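PDB 2EEN: CYTH domain-containing protein, which is of unknown function but, as a CYTH-family protein, may bind or process phosphorylated substrates such as triphosphates within its antiparallel beta scaffold. Local coordinates for residues Glu13-Met25 with Glu112-Glu126. Sequence-based numbering, arbitrary orientation.
Sequences EIFEKVRETFEFM and EKYYVEKGVTITLDE
Val18 presses its CG1 methyl onto one face of the Tyr114 ring, 3.6 Å from the ring centroid, while its CG2 meets CD2 of Leu124. With CG1 anti to the backbone N (chi1 163°), the beta-branched valine offers one methyl to the tyrosine and one to the leucine. One turn earlier, Phe15 rests its ring face on CB of Leu124, 3.7 Å from the centroid, and turns its CZ edge to the carbonyl oxygen of Asp125. Further along, Val116 CG2 sits over the centre of the Phe22 ring, whose other face carries Thr21 CG2; Leu160 of helix 146-160 also touches Val18, Phe22 and Ile122. The helix thus packs on the hairpin of strands 102-117 and 120-127, joined by a type II turn with a classic bulge at Val116 and Glu117, and the chain then returns to the CYTH sheet as strand 23-36, antiparallel to 102-117. Two backbone bonds join these neighbours: Tyr115 N to Glu23 O and Met25 N to Lys113 O, both 2.8 Å. The other face of Tyr114 takes CD1 of Phe24, an oblique aromatic pair with planes 54° apart. Tyrosine suits this site because its hydroxyl, at the rim, donates to Glu112 OE1 (2.6 Å), which also forms a salt bridge with Arg19: NE-H points to the syn lone pair of OE1 (3.3 Å), guanidinium and carboxylate planes lying 43° apart. A leucine here would probably open a gap between Val18 and Phe24 and leave the Glu112 carboxylate held by Arg19 with less restraint on its rotation. Toward solvent the packing thins: Phe24 and Met25 are exposed, yet both still pack on strand 112-117, Met25 with SD 3.9 Å from Tyr115 CB, and a water links Glu23 N to Tyr115 O.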
loop_
_atom_site.group_PDB
_atom_site.type_symbol
_atom_site.label_atom_id
_atom_site.label_comp_id
_atom_site.label_asym_id
_atom_site.label_seq_id
_atom_site.Cartn_x
_atom_site.Cartn_y
_atom_site.Cartn_z
ATOM N N GLU A 13 -8.298 -33.566 -17.853
ATOM C CA GLU A 13 -7.944 -33.678 -19.263
ATOM C C GLU A 13 -7.162 -32.461 -19.748
ATOM O O GLU A 13 -6.093 -32.597 -20.346
ATOM C CB GLU A 13 -9.212 -33.838 -20.107
ATOM C CG GLU A 13 -8.992 -33.718 -21.607
ATOM C CD GLU A 13 -10.300 -33.681 -22.379
ATOM O OE1 GLU A 13 -10.971 -34.733 -22.463
ATOM O OE2 GLU A 13 -10.658 -32.600 -22.897
ATOM N N ILE A 14 -7.703 -31.273 -19.497
ATOM C CA ILE A 14 -7.045 -30.041 -19.921
ATOM C C ILE A 14 -5.718 -29.873 -19.187
ATOM O O ILE A 14 -4.713 -29.485 -19.785
ATOM C CB ILE A 14 -7.954 -28.814 -19.667
ATOM C CG1 ILE A 14 -9.152 -28.868 -20.620
ATOM C CG2 ILE A 14 -7.174 -27.523 -19.871
ATOM C CD1 ILE A 14 -10.194 -27.793 -20.386
ATOM N N PHE A 15 -5.723 -30.169 -17.891
ATOM C CA PHE A 15 -4.516 -30.064 -17.077
ATOM C C PHE A 15 -3.403 -30.946 -17.636
ATOM O O PHE A 15 -2.271 -30.493 -17.807
ATOM C CB PHE A 15 -4.818 -30.463 -15.626
ATOM C CG PHE A 15 -5.374 -29.339 -14.783
ATOM C CD1 PHE A 15 -6.027 -28.262 -15.369
ATOM C CD2 PHE A 15 -5.246 -29.369 -13.396
ATOM C CE1 PHE A 15 -6.547 -27.229 -14.590
ATOM C CE2 PHE A 15 -5.762 -28.343 -12.606
ATOM C CZ PHE A 15 -6.414 -27.267 -13.206
ATOM N N GLU A 16 -3.726 -32.202 -17.928
ATOM C CA GLU A 16 -2.726 -33.121 -18.458
ATOM C C GLU A 16 -2.179 -32.683 -19.805
ATOM O O GLU A 16 -0.980 -32.809 -20.060
ATOM C CB GLU A 16 -3.300 -34.530 -18.595
ATOM C CG GLU A 16 -2.607 -35.555 -17.716
ATOM C CD GLU A 16 -1.101 -35.581 -17.914
ATOM O OE1 GLU A 16 -0.645 -35.828 -19.051
ATOM O OE2 GLU A 16 -0.369 -35.355 -16.927
ATOM N N LYS A 17 -3.058 -32.178 -20.666
ATOM C CA LYS A 17 -2.648 -31.738 -21.993
ATOM C C LYS A 17 -1.646 -30.600 -21.868
ATOM O O LYS A 17 -0.667 -30.532 -22.610
ATOM C CB LYS A 17 -3.869 -31.302 -22.811
ATOM C CG LYS A 17 -3.569 -31.075 -24.287
ATOM C CD LYS A 17 -4.808 -30.954 -25.158
ATOM C CE LYS A 17 -4.446 -30.869 -26.634
ATOM N NZ LYS A 17 -5.676 -30.605 -27.428
ATOM N N VAL A 18 -1.872 -29.713 -20.910
ATOM C CA VAL A 18 -0.948 -28.612 -20.709
ATOM C C VAL A 18 0.404 -29.138 -20.246
ATOM O O VAL A 18 1.450 -28.684 -20.713
ATOM C CB VAL A 18 -1.490 -27.620 -19.665
ATOM C CG1 VAL A 18 -0.376 -26.723 -19.163
ATOM C CG2 VAL A 18 -2.599 -26.788 -20.288
ATOM N N ARG A 19 0.386 -30.102 -19.330
ATOM C CA ARG A 19 1.628 -30.659 -18.806
ATOM C C ARG A 19 2.442 -31.358 -19.887
ATOM O O ARG A 19 3.673 -31.411 -19.811
ATOM C CB ARG A 19 1.336 -31.637 -17.666
ATOM C CG ARG A 19 0.617 -31.019 -16.480
ATOM C CD ARG A 19 0.652 -31.948 -15.276
ATOM N NE ARG A 19 -0.150 -31.442 -14.167
ATOM C CZ ARG A 19 -1.413 -31.786 -13.939
ATOM N NH1 ARG A 19 -2.027 -32.647 -14.742
ATOM N NH2 ARG A 19 -2.063 -31.267 -12.910
ATOM N N GLU A 20 1.751 -31.882 -20.894
ATOM C CA GLU A 20 2.400 -32.583 -21.999
ATOM C C GLU A 20 2.614 -31.688 -23.223
ATOM O O GLU A 20 3.075 -32.152 -24.266
ATOM C CB GLU A 20 1.562 -33.803 -22.396
ATOM C CG GLU A 20 1.445 -34.865 -21.306
ATOM C CD GLU A 20 2.712 -35.689 -21.146
ATOM O OE1 GLU A 20 3.803 -35.092 -21.026
ATOM O OE2 GLU A 20 2.618 -36.936 -21.132
ATOM N N THR A 21 2.291 -30.406 -23.102
ATOM C CA THR A 21 2.451 -29.492 -24.229
ATOM C C THR A 21 3.405 -28.346 -23.934
ATOM O O THR A 21 4.103 -27.857 -24.825
ATOM C CB THR A 21 1.105 -28.861 -24.637
ATOM O OG1 THR A 21 0.180 -29.889 -25.002
ATOM C CG2 THR A 21 1.299 -27.908 -25.808
ATOM N N PHE A 22 3.433 -27.918 -22.680
ATOM C CA PHE A 22 4.262 -26.788 -22.309
ATOM C C PHE A 22 5.248 -27.023 -21.188
ATOM O O PHE A 22 5.072 -27.889 -20.336
ATOM C CB PHE A 22 3.368 -25.609 -21.928
ATOM C CG PHE A 22 2.409 -25.206 -23.004
ATOM C CD1 PHE A 22 2.867 -24.623 -24.182
ATOM C CD2 PHE A 22 1.041 -25.407 -22.841
ATOM C CE1 PHE A 22 1.976 -24.242 -25.185
ATOM C CE2 PHE A 22 0.145 -25.031 -23.832
ATOM C CZ PHE A 22 0.612 -24.447 -25.007
ATOM N N GLU A 23 6.286 -26.201 -21.211
ATOM C CA GLU A 23 7.349 -26.206 -20.233
ATOM C C GLU A 23 6.774 -25.795 -18.881
ATOM O O GLU A 23 6.138 -24.742 -18.768
ATOM C CB GLU A 23 8.404 -25.190 -20.665
ATOM C CG GLU A 23 9.610 -25.083 -19.769
ATOM C CD GLU A 23 10.738 -25.980 -20.220
ATOM O OE1 GLU A 23 10.490 -26.894 -21.039
ATOM O OE2 GLU A 23 11.872 -25.767 -19.751
ATOM N N PHE A 24 6.989 -26.628 -17.870
ATOM C CA PHE A 24 6.519 -26.333 -16.524
ATOM C C PHE A 24 7.482 -25.318 -15.934
ATOM O O PHE A 24 8.701 -25.462 -16.047
ATOM C CB PHE A 24 6.512 -27.606 -15.665
ATOM C CG PHE A 24 6.232 -27.359 -14.204
ATOM C CD1 PHE A 24 5.014 -26.823 -13.790
ATOM C CD2 PHE A 24 7.184 -27.673 -13.241
ATOM C CE1 PHE A 24 4.750 -26.603 -12.440
ATOM C CE2 PHE A 24 6.929 -27.458 -11.886
ATOM C CZ PHE A 24 5.709 -26.922 -11.486
ATOM N N MET A 25 6.934 -24.278 -15.323
ATOM C CA MET A 25 7.748 -23.251 -14.707
ATOM C C MET A 25 7.807 -23.530 -13.214
ATOM O O MET A 25 8.858 -23.900 -12.690
ATOM C CB MET A 25 7.147 -21.880 -15.000
ATOM C CG MET A 25 7.085 -21.603 -16.491
ATOM S SD MET A 25 6.294 -20.043 -16.911
ATOM C CE MET A 25 7.547 -18.882 -16.363
ATOM N N GLU A 112 -0.301 -23.905 -11.103
ATOM C CA GLU A 112 0.869 -24.466 -11.768
ATOM C C GLU A 112 1.055 -23.588 -12.996
ATOM O O GLU A 112 0.153 -23.493 -13.824
ATOM C CB GLU A 112 0.637 -25.911 -12.193
ATOM C CG GLU A 112 0.720 -26.927 -11.065
ATOM C CD GLU A 112 0.397 -28.339 -11.530
ATOM O OE1 GLU A 112 0.769 -28.695 -12.669
ATOM O OE2 GLU A 112 -0.219 -29.100 -10.754
ATOM N N LYS A 113 2.216 -22.950 -13.106
ATOM C CA LYS A 113 2.503 -22.059 -14.225
ATOM C C LYS A 113 3.284 -22.757 -15.324
ATOM O O LYS A 113 4.226 -23.502 -15.050
ATOM C CB LYS A 113 3.307 -20.850 -13.749
ATOM C CG LYS A 113 2.579 -19.914 -12.804
ATOM C CD LYS A 113 3.461 -18.704 -12.512
ATOM C CE LYS A 113 2.785 -17.706 -11.592
ATOM N NZ LYS A 113 3.690 -16.555 -11.317
ATOM N N TYR A 114 2.886 -22.492 -16.563
ATOM C CA TYR A 114 3.519 -23.075 -17.738
ATOM C C TYR A 114 3.892 -22.020 -18.758
ATOM O O TYR A 114 3.149 -21.072 -18.994
ATOM C CB TYR A 114 2.574 -24.091 -18.391
ATOM C CG TYR A 114 2.374 -25.308 -17.543
ATOM C CD1 TYR A 114 1.478 -25.293 -16.470
ATOM C CD2 TYR A 114 3.154 -26.450 -17.739
ATOM C CE1 TYR A 114 1.373 -26.375 -15.614
ATOM C CE2 TYR A 114 3.055 -27.539 -16.880
ATOM C CZ TYR A 114 2.163 -27.490 -15.819
ATOM O OH TYR A 114 2.082 -28.550 -14.942
ATOM N N TYR A 115 5.066 -22.188 -19.361
ATOM C CA TYR A 115 5.546 -21.273 -20.386
ATOM C C TYR A 115 4.924 -21.662 -21.728
ATOM O O TYR A 115 5.076 -22.791 -22.174
ATOM C CB TYR A 115 7.069 -21.381 -20.494
ATOM C CG TYR A 115 7.668 -20.540 -21.599
ATOM C CD1 TYR A 115 8.038 -19.218 -21.374
ATOM C CD2 TYR A 115 7.868 -21.072 -22.873
ATOM C CE1 TYR A 115 8.599 -18.444 -22.391
ATOM C CE2 TYR A 115 8.426 -20.302 -23.896
ATOM C CZ TYR A 115 8.787 -18.998 -23.645
ATOM O OH TYR A 115 9.347 -18.246 -24.651
ATOM N N VAL A 116 4.216 -20.733 -22.367
ATOM C CA VAL A 116 3.599 -21.014 -23.664
ATOM C C VAL A 116 4.486 -20.476 -24.772
ATOM O O VAL A 116 4.905 -21.215 -25.666
ATOM C CB VAL A 116 2.210 -20.371 -23.762
ATOM C CG1 VAL A 116 1.633 -20.554 -25.167
ATOM C CG2 VAL A 116 1.299 -21.007 -22.740
ATOM N N GLU A 117 4.748 -19.178 -24.715
ATOM C CA GLU A 117 5.625 -18.524 -25.672
ATOM C C GLU A 117 6.145 -17.268 -25.009
ATOM O O GLU A 117 5.814 -16.992 -23.858
ATOM C CB GLU A 117 4.906 -18.222 -26.989
ATOM C CG GLU A 117 3.570 -17.550 -26.873
ATOM C CD GLU A 117 2.869 -17.481 -28.219
ATOM O OE1 GLU A 117 2.437 -18.538 -28.733
ATOM O OE2 GLU A 117 2.767 -16.370 -28.770
ATOM N N LYS A 118 6.974 -16.508 -25.706
ATOM C CA LYS A 118 7.532 -15.332 -25.076
ATOM C C LYS A 118 6.443 -14.406 -24.565
ATOM O O LYS A 118 5.594 -13.944 -25.324
ATOM C CB LYS A 118 8.441 -14.584 -26.042
ATOM C CG LYS A 118 9.155 -13.424 -25.380
ATOM C CD LYS A 118 10.148 -12.773 -26.320
ATOM C CE LYS A 118 10.851 -11.621 -25.638
ATOM N NZ LYS A 118 9.908 -10.508 -25.349
ATOM N N GLY A 119 6.465 -14.162 -23.262
ATOM C CA GLY A 119 5.490 -13.270 -22.668
ATOM C C GLY A 119 4.098 -13.839 -22.506
ATOM O O GLY A 119 3.180 -13.105 -22.146
ATOM N N VAL A 120 3.930 -15.130 -22.771
ATOM C CA VAL A 120 2.618 -15.763 -22.623
ATOM C C VAL A 120 2.726 -16.936 -21.665
ATOM O O VAL A 120 3.534 -17.850 -21.871
ATOM C CB VAL A 120 2.066 -16.268 -23.958
ATOM C CG1 VAL A 120 0.667 -16.838 -23.748
ATOM C CG2 VAL A 120 2.027 -15.123 -24.973
ATOM N N THR A 121 1.904 -16.905 -20.620
ATOM C CA THR A 121 1.919 -17.944 -19.608
ATOM C C THR A 121 0.533 -18.523 -19.352
ATOM O O THR A 121 -0.465 -17.814 -19.407
ATOM C CB THR A 121 2.463 -17.382 -18.271
ATOM O OG1 THR A 121 3.751 -16.797 -18.495
ATOM C CG2 THR A 121 2.590 -18.489 -17.230
ATOM N N ILE A 122 0.495 -19.817 -19.069
ATOM C CA ILE A 122 -0.752 -20.504 -18.760
ATOM C C ILE A 122 -0.679 -20.998 -17.327
ATOM O O ILE A 122 0.370 -21.444 -16.872
ATOM C CB ILE A 122 -0.963 -21.721 -19.684
ATOM C CG1 ILE A 122 -1.699 -21.282 -20.944
ATOM C CG2 ILE A 122 -1.742 -22.827 -18.955
ATOM C CD1 ILE A 122 -1.779 -22.366 -21.984
ATOM N N THR A 123 -1.789 -20.921 -16.605
ATOM C CA THR A 123 -1.782 -21.427 -15.247
ATOM C C THR A 123 -2.904 -22.422 -15.052
ATOM O O THR A 123 -4.012 -22.234 -15.558
ATOM C CB THR A 123 -1.921 -20.294 -14.212
ATOM O OG1 THR A 123 -3.167 -19.606 -14.401
ATOM C CG2 THR A 123 -0.778 -19.314 -14.368
ATOM N N LEU A 124 -2.598 -23.505 -14.352
ATOM C CA LEU A 124 -3.601 -24.516 -14.054
ATOM C C LEU A 124 -3.963 -24.217 -12.612
ATOM O O LEU A 124 -3.130 -24.352 -11.717
ATOM C CB LEU A 124 -3.018 -25.921 -14.172
ATOM C CG LEU A 124 -2.383 -26.259 -15.519
ATOM C CD1 LEU A 124 -2.010 -27.731 -15.518
ATOM C CD2 LEU A 124 -3.349 -25.934 -16.658
ATOM N N ASP A 125 -5.203 -23.789 -12.399
ATOM C CA ASP A 125 -5.661 -23.422 -11.065
ATOM C C ASP A 125 -6.615 -24.419 -10.430
ATOM O O ASP A 125 -7.566 -24.860 -11.058
ATOM C CB ASP A 125 -6.376 -22.069 -11.099
ATOM C CG ASP A 125 -5.494 -20.937 -11.573
ATOM O OD1 ASP A 125 -4.255 -21.108 -11.649
ATOM O OD2 ASP A 125 -6.052 -19.858 -11.859
ATOM N N GLU A 126 -6.346 -24.771 -9.176
ATOM C CA GLU A 126 -7.226 -25.657 -8.414
ATOM C C GLU A 126 -7.685 -24.730 -7.301
ATOM O O GLU A 126 -6.955 -24.500 -6.343
ATOM C CB GLU A 126 -6.451 -26.835 -7.825
ATOM C CG GLU A 126 -7.321 -27.804 -7.048
ATOM C CD GLU A 126 -8.288 -28.563 -7.940
ATOM O OE1 GLU A 126 -7.817 -29.360 -8.778
ATOM O OE2 GLU A 126 -9.514 -28.363 -7.808
HETATM O O HOH W 1 6.638 -24.402 -23.546
#